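DNA polymerase (Bacillus phage phi29, PDB 2PY5) replicates the viral DNA from a protein primer with high processivity, displacing the strand ahead, and proofreads with a 3'-5' exonuclease. Local coordinates at residues F[128-133]-F[167-172]; F[148-153]-F[160-165]. The protein carries 2 engineered substitutions. One frame throughout, in Å; residues are numbered along the deposited sequence.

Contact 1: F[128-133]-F[167-172]; sequences FPVKKI and KNDIQI. With nucleotides of chain A.
Val130 and Ile172 join two helices of the 3'-5' exonuclease domain, the short helix 130-136 and the long helix 160-182. The domain is built on a mixed beta-sheet. Helix 160-182 carries Asp169, which binds magnesium in structures of this polymerase.

The packing between the helices is apolar. CG1 of Val130 lies 3.7 Å from CG2 of Ile172. It also meets CD1 of Ile172 at 3.8 Å, so one methyl touches both branches of the isoleucine. Val130 CG1 stands anti to the backbone N (chi1 176°), which directs this branch to helix 160-182. Ile133, one turn later, adds a looser touch, CG2 to CG2 of Ile172 at 4.1 Å. Ile173 and His61 also pack on Val130 and Ile133.

Asp169 meets Val130 only marginally: its backbone O is 4.3 Å from Val130 CG1. Its side chain packs against Glu14 and a phosphate of the bound DNA. Ile170 touches Ala12, an engineered residue at a site essential for exonucleolysis.

The DNA is held from the start of helix 130-136. Pro129 takes the N-cap position, and its ring rests on the backbone of the strand, with CG 3.5 Å from O5' of DT5 of chain A. A phosphate at this helix end is probably favoured by the helix dipole. The amide N of Val130 donates to OP1 of DT6 of chain A at 3.0 Å, almost straight at 176°, while Val130 CG2 lies 3.3 Å from the same oxygen.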
loop_
_atom_site.group_PDB
_atom_site.type_symbol
_atom_site.label_atom_id
_atom_site.label_comp_id
_atom_site.label_asym_id
_atom_site.label_seq_id
_atom_site.Cartn_x
_atom_site.Cartn_y
_atom_site.Cartn_z
ATOM N N PHE F 128 2.908 -6.338 5.259
ATOM C CA PHE F 128 3.202 -7.546 4.482
ATOM C C PHE F 128 2.508 -8.692 5.166
ATOM O O PHE F 128 2.244 -8.603 6.354
ATOM C CB PHE F 128 4.708 -7.839 4.447
ATOM C CG PHE F 128 5.563 -6.625 4.275
ATOM C CD1 PHE F 128 6.077 -5.964 5.382
ATOM C CD2 PHE F 128 5.847 -6.156 3.016
ATOM C CE1 PHE F 128 6.878 -4.826 5.217
ATOM C CE2 PHE F 128 6.648 -5.026 2.834
ATOM C CZ PHE F 128 7.153 -4.367 3.947
ATOM N N PRO F 129 2.232 -9.783 4.430
ATOM C CA PRO F 129 1.726 -10.971 5.132
ATOM C C PRO F 129 2.740 -11.498 6.155
ATOM O O PRO F 129 3.943 -11.282 6.002
ATOM C CB PRO F 129 1.538 -11.995 4.018
ATOM C CG PRO F 129 1.546 -11.238 2.750
ATOM C CD PRO F 129 2.354 -9.994 2.984
ATOM N N VAL F 130 2.248 -12.209 7.167
ATOM C CA VAL F 130 3.109 -12.802 8.202
ATOM C C VAL F 130 4.244 -13.659 7.618
ATOM O O VAL F 130 5.401 -13.546 8.018
ATOM C CB VAL F 130 2.278 -13.640 9.198
ATOM C CG1 VAL F 130 3.199 -14.323 10.218
ATOM C CG2 VAL F 130 1.275 -12.759 9.898
ATOM N N LYS F 131 3.919 -14.502 6.648
ATOM C CA LYS F 131 4.915 -15.351 6.019
ATOM C C LYS F 131 6.038 -14.547 5.358
ATOM O O LYS F 131 7.191 -14.941 5.421
ATOM C CB LYS F 131 4.248 -16.262 4.990
ATOM C CG LYS F 131 3.383 -17.337 5.620
ATOM C CD LYS F 131 4.212 -18.540 6.059
ATOM C CE LYS F 131 3.361 -19.785 6.240
ATOM N NZ LYS F 131 4.207 -21.016 6.192
ATOM N N LYS F 132 5.694 -13.418 4.732
ATOM C CA LYS F 132 6.693 -12.564 4.088
ATOM C C LYS F 132 7.547 -11.839 5.126
ATOM O O LYS F 132 8.763 -11.720 4.959
ATOM C CB LYS F 132 6.034 -11.565 3.144
ATOM C CG LYS F 132 7.009 -10.615 2.480
ATOM C CD LYS F 132 6.417 -9.947 1.240
ATOM C CE LYS F 132 7.313 -8.826 0.734
ATOM N NZ LYS F 132 8.677 -9.310 0.389
ATOM N N ILE F 133 6.911 -11.368 6.197
ATOM C CA ILE F 133 7.649 -10.791 7.320
ATOM C C ILE F 133 8.679 -11.770 7.862
ATOM O O ILE F 133 9.827 -11.418 8.066
ATOM C CB ILE F 133 6.708 -10.348 8.465
ATOM C CG1 ILE F 133 5.839 -9.175 8.002
ATOM C CG2 ILE F 133 7.532 -9.955 9.711
ATOM C CD1 ILE F 133 4.631 -8.884 8.869
ATOM N N LYS F 167 1.368 -20.584 17.727
ATOM C CA LYS F 167 2.500 -20.049 18.465
ATOM C C LYS F 167 3.515 -19.394 17.518
ATOM O O LYS F 167 4.065 -18.330 17.817
ATOM C CB LYS F 167 3.186 -21.158 19.262
ATOM C CG LYS F 167 4.166 -20.636 20.281
ATOM C CD LYS F 167 4.803 -21.752 21.035
ATOM C CE LYS F 167 5.853 -21.231 21.984
ATOM N NZ LYS F 167 6.477 -22.330 22.766
ATOM N N ASN F 168 3.753 -20.028 16.377
ATOM C CA ASN F 168 4.699 -19.490 15.389
ATOM C C ASN F 168 4.174 -18.177 14.812
ATOM O O ASN F 168 4.928 -17.196 14.682
ATOM C CB ASN F 168 4.933 -20.511 14.274
ATOM C CG ASN F 168 5.904 -20.024 13.225
ATOM O OD1 ASN F 168 5.633 -20.122 12.023
ATOM N ND2 ASN F 168 7.051 -19.506 13.664
ATOM N N ASP F 169 2.891 -18.148 14.454
ATOM C CA ASP F 169 2.280 -16.923 13.916
ATOM C C ASP F 169 2.420 -15.745 14.861
ATOM O O ASP F 169 2.848 -14.663 14.447
ATOM C CB ASP F 169 0.792 -17.110 13.619
ATOM C CG ASP F 169 0.533 -17.860 12.340
ATOM O OD1 ASP F 169 1.497 -18.223 11.636
ATOM O OD2 ASP F 169 -0.663 -18.080 12.037
ATOM N N ILE F 170 2.046 -15.929 16.126
ATOM C CA ILE F 170 2.133 -14.812 17.081
ATOM C C ILE F 170 3.589 -14.454 17.407
ATOM O O ILE F 170 3.894 -13.302 17.664
ATOM C CB ILE F 170 1.294 -15.050 18.371
ATOM C CG1 ILE F 170 1.826 -16.226 19.218
ATOM C CG2 ILE F 170 -0.178 -15.260 17.983
ATOM C CD1 ILE F 170 0.910 -16.568 20.414
ATOM N N GLN F 171 4.499 -15.424 17.359
ATOM C CA GLN F 171 5.899 -15.156 17.677
ATOM C C GLN F 171 6.589 -14.411 16.540
ATOM O O GLN F 171 7.459 -13.591 16.797
ATOM C CB GLN F 171 6.655 -16.447 18.022
ATOM C CG GLN F 171 8.100 -16.181 18.447
ATOM C CD GLN F 171 8.796 -17.363 19.093
ATOM O OE1 GLN F 171 10.028 -17.435 19.106
ATOM N NE2 GLN F 171 8.025 -18.280 19.643
ATOM N N ILE F 172 6.220 -14.702 15.292
ATOM C CA ILE F 172 6.785 -13.952 14.150
ATOM C C ILE F 172 6.475 -12.458 14.314
ATOM O O ILE F 172 7.376 -11.609 14.212
ATOM C CB ILE F 172 6.232 -14.454 12.807
ATOM C CG1 ILE F 172 6.847 -15.809 12.457
ATOM C CG2 ILE F 172 6.520 -13.426 11.675
ATOM C CD1 ILE F 172 6.028 -16.602 11.463
ATOM P P DT A 6 -1.780 -12.443 6.218
ATOM O OP1 DT A 6 -0.775 -12.512 7.272
ATOM O OP2 DT A 6 -1.719 -13.327 5.048
ATOM O "O5'" DT A 6 -3.220 -12.774 6.853
ATOM C "C5'" DT A 6 -3.551 -12.325 8.157
ATOM C "C4'" DT A 6 -5.007 -12.654 8.388
ATOM O "O4'" DT A 6 -5.845 -11.952 7.454
ATOM C "C3'" DT A 6 -5.331 -14.127 8.166
ATOM O "O3'" DT A 6 -5.023 -14.907 9.319
ATOM C "C2'" DT A 6 -6.818 -14.078 7.839
ATOM C "C1'" DT A 6 -7.020 -12.704 7.211
ATOM N N1 DT A 6 -7.214 -12.725 5.731
ATOM C C2 DT A 6 -8.214 -11.950 5.201
ATOM O O2 DT A 6 -8.950 -11.248 5.865
ATOM N N3 DT A 6 -8.323 -12.036 3.835
ATOM C C4 DT A 6 -7.537 -12.787 2.976
ATOM O O4 DT A 6 -7.723 -12.777 1.762
ATOM C C5 DT A 6 -6.487 -13.551 3.601
ATOM C C7 DT A 6 -5.575 -14.399 2.779
ATOM C C6 DT A 6 -6.375 -13.487 4.942
ATOM P P DT A 5 -1.029 -8.455 1.086
ATOM O OP1 DT A 5 -0.031 -7.388 1.333
ATOM O OP2 DT A 5 -0.797 -9.468 0.041
ATOM O "O5'" DT A 5 -1.281 -9.222 2.483
ATOM C "C5'" DT A 5 -1.312 -8.513 3.691
ATOM C "C4'" DT A 5 -2.467 -8.989 4.524
ATOM O "O4'" DT A 5 -3.672 -8.560 3.884
ATOM C "C3'" DT A 5 -2.611 -10.494 4.651
ATOM O "O3'" DT A 5 -1.901 -10.909 5.784
ATOM C "C2'" DT A 5 -4.107 -10.706 4.819
ATOM C "C1'" DT A 5 -4.706 -9.465 4.186
ATOM N N1 DT A 5 -5.383 -9.690 2.906
ATOM C C2 DT A 5 -6.682 -9.284 2.806
ATOM O O2 DT A 5 -7.305 -8.785 3.740
ATOM N N3 DT A 5 -7.234 -9.527 1.586
ATOM C C4 DT A 5 -6.613 -10.086 0.481
ATOM O O4 DT A 5 -7.224 -10.252 -0.567
ATOM C C5 DT A 5 -5.242 -10.476 0.649
ATOM C C7 DT A 5 -4.480 -11.100 -0.476
ATOM C C6 DT A 5 -4.684 -10.263 1.850
#

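Contact 2: F[148-153]-F[160-165]; sequences YHKERP and PEEYAY. With nucleotides of chain A.
Arg152 and Glu162 reach for each other from opposite directions and form a salt bridge. It ties the loop before helix 160-182 to the first turn of that helix, within the exonuclease domain. Both side chains are buried.

The arginine presents an edge. Glu162 OE2 lies in the guanidinium plane and takes a bond from Arg152 NH2 at 3.0 Å, with an angle of 161° at the hydrogen. Arg152 NE adds a weak bond to the same OE2 at 3.4 Å. The carboxylate is turned away from this plane, the two groups being 56° apart, so OE2 is approached from above the carboxylate rather than within it. Arg152 is extended from CG to NE, and Glu162 is extended beyond CG (chi2 163°), so the two charged groups meet between loop and helix, nearer the helix.

Other groups fix both ends. Lys150 CB sits 3.6 Å above one face of the guanidinium, toward its rim. Lys150 NZ stays 4.6 Å from Glu162 OE2, beyond a salt bridge. Arg152 NH2 also bonds to Asp147 O. Tyr156 OH bonds to Glu162 OE2, and Thr159 N bonds to Glu162 OE1. Trp25 packs on both side chains.

Tyr148, in the same loop, turns a ring face to the DNA. It lies under the base of DT7 of chain A, with C5 of the thymine 3.6 Å above the ring plane and toward the rim. Tyr148 OH comes within 3.4 Å of the methyl carbon C7 of that thymine. Tyr148 is involved in stabilising the frayed 3' terminus at the exonuclease site.

OE2 bonds to Arg152 and Tyr156, consistent with a charged carboxylate. Since Arg152 NH2 also holds Asp147 O, just before Tyr148, the pair probably steadies the loop there.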
loop_
_atom_site.group_PDB
_atom_site.type_symbol
_atom_site.label_atom_id
_atom_site.label_comp_id
_atom_site.label_asym_id
_atom_site.label_seq_id
_atom_site.Cartn_x
_atom_site.Cartn_y
_atom_site.Cartn_z
ATOM N N TYR F 148 -7.824 -24.882 7.260
ATOM C CA TYR F 148 -8.811 -23.872 7.679
ATOM C C TYR F 148 -10.214 -24.435 7.845
ATOM O O TYR F 148 -10.950 -24.029 8.744
ATOM C CB TYR F 148 -8.897 -22.724 6.669
ATOM C CG TYR F 148 -7.585 -22.058 6.342
ATOM C CD1 TYR F 148 -7.170 -21.936 5.020
ATOM C CD2 TYR F 148 -6.754 -21.568 7.344
ATOM C CE1 TYR F 148 -5.966 -21.325 4.698
ATOM C CE2 TYR F 148 -5.532 -20.950 7.029
ATOM C CZ TYR F 148 -5.156 -20.844 5.699
ATOM O OH TYR F 148 -3.974 -20.255 5.346
ATOM N N HIS F 149 -10.585 -25.362 6.968
ATOM C CA HIS F 149 -11.982 -25.765 6.844
ATOM C C HIS F 149 -12.319 -27.063 7.570
ATOM O O HIS F 149 -13.432 -27.554 7.444
ATOM C CB HIS F 149 -12.350 -25.838 5.364
ATOM C CG HIS F 149 -12.010 -24.591 4.620
ATOM N ND1 HIS F 149 -12.622 -23.383 4.884
ATOM C CD2 HIS F 149 -11.080 -24.343 3.668
ATOM C CE1 HIS F 149 -12.104 -22.453 4.100
ATOM N NE2 HIS F 149 -11.173 -23.012 3.347
ATOM N N LYS F 150 -11.360 -27.595 8.334
ATOM C CA LYS F 150 -11.604 -28.786 9.135
ATOM C C LYS F 150 -12.779 -28.553 10.082
ATOM O O LYS F 150 -12.945 -27.453 10.644
ATOM C CB LYS F 150 -10.360 -29.200 9.935
ATOM C CG LYS F 150 -10.640 -30.292 10.967
ATOM C CD LYS F 150 -9.392 -30.882 11.575
ATOM C CE LYS F 150 -9.762 -31.888 12.656
ATOM N NZ LYS F 150 -8.581 -32.552 13.261
ATOM N N GLU F 151 -13.589 -29.596 10.247
ATOM C CA GLU F 151 -14.725 -29.573 11.156
ATOM C C GLU F 151 -14.219 -29.431 12.597
ATOM O O GLU F 151 -13.481 -30.304 13.087
ATOM C CB GLU F 151 -15.528 -30.866 10.991
ATOM C CG GLU F 151 -16.604 -31.123 12.047
ATOM C CD GLU F 151 -17.748 -30.130 11.998
ATOM O OE1 GLU F 151 -17.864 -29.382 10.999
ATOM O OE2 GLU F 151 -18.547 -30.118 12.965
ATOM N N ARG F 152 -14.618 -28.334 13.246
ATOM C CA ARG F 152 -14.199 -28.016 14.615
ATOM C C ARG F 152 -15.377 -27.487 15.434
ATOM O O ARG F 152 -15.690 -26.299 15.385
ATOM C CB ARG F 152 -13.077 -26.979 14.600
ATOM C CG ARG F 152 -11.774 -27.485 13.990
ATOM C CD ARG F 152 -10.707 -26.412 14.038
ATOM N NE ARG F 152 -9.441 -26.822 13.424
ATOM C CZ ARG F 152 -9.038 -26.503 12.192
ATOM N NH1 ARG F 152 -9.820 -25.800 11.384
ATOM N NH2 ARG F 152 -7.852 -26.919 11.757
ATOM N N PRO F 153 -16.048 -28.380 16.181
ATOM C CA PRO F 153 -17.153 -27.975 17.033
ATOM C C PRO F 153 -16.725 -27.102 18.198
ATOM O O PRO F 153 -15.539 -26.951 18.479
ATOM C CB PRO F 153 -17.687 -29.313 17.563
ATOM C CG PRO F 153 -17.178 -30.321 16.639
ATOM C CD PRO F 153 -15.853 -29.837 16.223
ATOM N N PRO F 160 -1.412 -30.636 18.762
ATOM C CA PRO F 160 -0.048 -30.102 18.891
ATOM C C PRO F 160 0.426 -29.333 17.651
ATOM O O PRO F 160 1.111 -28.311 17.779
ATOM C CB PRO F 160 0.798 -31.356 19.115
ATOM C CG PRO F 160 -0.139 -32.333 19.704
ATOM C CD PRO F 160 -1.458 -32.077 19.050
ATOM N N GLU F 161 0.033 -29.819 16.473
ATOM C CA GLU F 161 0.396 -29.207 15.190
ATOM C C GLU F 161 -0.267 -27.833 15.001
ATOM O O GLU F 161 0.384 -26.856 14.595
ATOM C CB GLU F 161 0.010 -30.149 14.040
ATOM C CG GLU F 161 0.801 -31.462 14.004
ATOM C CD GLU F 161 0.229 -32.587 14.893
ATOM O OE1 GLU F 161 -0.777 -32.384 15.614
ATOM O OE2 GLU F 161 0.806 -33.692 14.868
ATOM N N GLU F 162 -1.560 -27.747 15.308
ATOM C CA GLU F 162 -2.284 -26.477 15.261
ATOM C C GLU F 162 -1.712 -25.475 16.269
ATOM O O GLU F 162 -1.552 -24.288 15.964
ATOM C CB GLU F 162 -3.766 -26.713 15.552
ATOM C CG GLU F 162 -4.478 -27.464 14.443
ATOM C CD GLU F 162 -5.818 -28.050 14.884
ATOM O OE1 GLU F 162 -6.120 -28.071 16.100
ATOM O OE2 GLU F 162 -6.568 -28.488 14.007
ATOM N N TYR F 163 -1.417 -25.964 17.469
ATOM C CA TYR F 163 -0.837 -25.160 18.555
ATOM C C TYR F 163 0.496 -24.556 18.123
ATOM O O TYR F 163 0.755 -23.381 18.357
ATOM C CB TYR F 163 -0.650 -26.059 19.786
ATOM C CG TYR F 163 -0.207 -25.379 21.074
ATOM C CD1 TYR F 163 -1.110 -25.130 22.100
ATOM C CD2 TYR F 163 1.138 -25.042 21.284
ATOM C CE1 TYR F 163 -0.698 -24.541 23.297
ATOM C CE2 TYR F 163 1.553 -24.441 22.462
ATOM C CZ TYR F 163 0.633 -24.198 23.468
ATOM O OH TYR F 163 1.043 -23.620 24.642
ATOM N N ALA F 164 1.326 -25.374 17.487
ATOM C CA ALA F 164 2.637 -24.932 17.001
ATOM C C ALA F 164 2.506 -23.854 15.929
ATOM O O ALA F 164 3.278 -22.887 15.917
ATOM C CB ALA F 164 3.427 -26.130 16.473
ATOM N N TYR F 165 1.538 -24.010 15.023
ATOM C CA TYR F 165 1.298 -23.000 13.990
ATOM C C TYR F 165 0.871 -21.661 14.600
ATOM O O TYR F 165 1.330 -20.596 14.185
ATOM C CB TYR F 165 0.208 -23.451 13.010
ATOM C CG TYR F 165 0.676 -24.285 11.841
ATOM C CD1 TYR F 165 1.680 -23.832 10.987
ATOM C CD2 TYR F 165 0.080 -25.515 11.561
ATOM C CE1 TYR F 165 2.101 -24.598 9.906
ATOM C CE2 TYR F 165 0.489 -26.282 10.477
ATOM C CZ TYR F 165 1.499 -25.818 9.655
ATOM O OH TYR F 165 1.909 -26.579 8.581
ATOM P P DT A 7 -4.709 -16.473 9.146
ATOM O OP1 DT A 7 -3.971 -16.892 10.348
ATOM O OP2 DT A 7 -4.189 -16.811 7.806
ATOM O "O5'" DT A 7 -6.199 -17.051 9.171
ATOM C "C5'" DT A 7 -7.067 -16.810 10.268
ATOM C "C4'" DT A 7 -8.381 -17.515 9.988
ATOM O "O4'" DT A 7 -8.940 -17.012 8.759
ATOM C "C3'" DT A 7 -8.299 -19.028 9.775
ATOM O "O3'" DT A 7 -8.332 -19.764 11.006
ATOM C "C2'" DT A 7 -9.571 -19.270 8.975
ATOM C "C1'" DT A 7 -9.674 -18.031 8.104
ATOM N N1 DT A 7 -9.137 -18.210 6.707
ATOM C C2 DT A 7 -9.989 -18.736 5.768
ATOM O O2 DT A 7 -11.135 -19.066 6.014
ATOM N N3 DT A 7 -9.458 -18.867 4.515
ATOM C C4 DT A 7 -8.182 -18.525 4.114
ATOM O O4 DT A 7 -7.808 -18.690 2.948
ATOM C C5 DT A 7 -7.335 -17.979 5.144
ATOM C C7 DT A 7 -5.930 -17.570 4.816
ATOM C C6 DT A 7 -7.838 -17.841 6.383
#

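Overall arrangement
Both contacts use helix 160-182 and both meet the same DNA strand in the exonuclease domain. Contact 1 uses the helix near its middle, beside the metal-binding aspartate. Contact 2 uses its first turn and lies farther out: its centre is about 31 Å from the centre of the chain, against about 18 Å for contact 1. Their own centres are about 17 Å apart. Contact 1 pairs two helices through aliphatic side chains and is partly buried. Contact 2 pairs a loop with the helix through a buried salt bridge, with an exposed lysine beside it. The DNA is met differently too: 128-133 gives a backbone amide to a phosphate, whereas 148-153 offers an aromatic ring to a base.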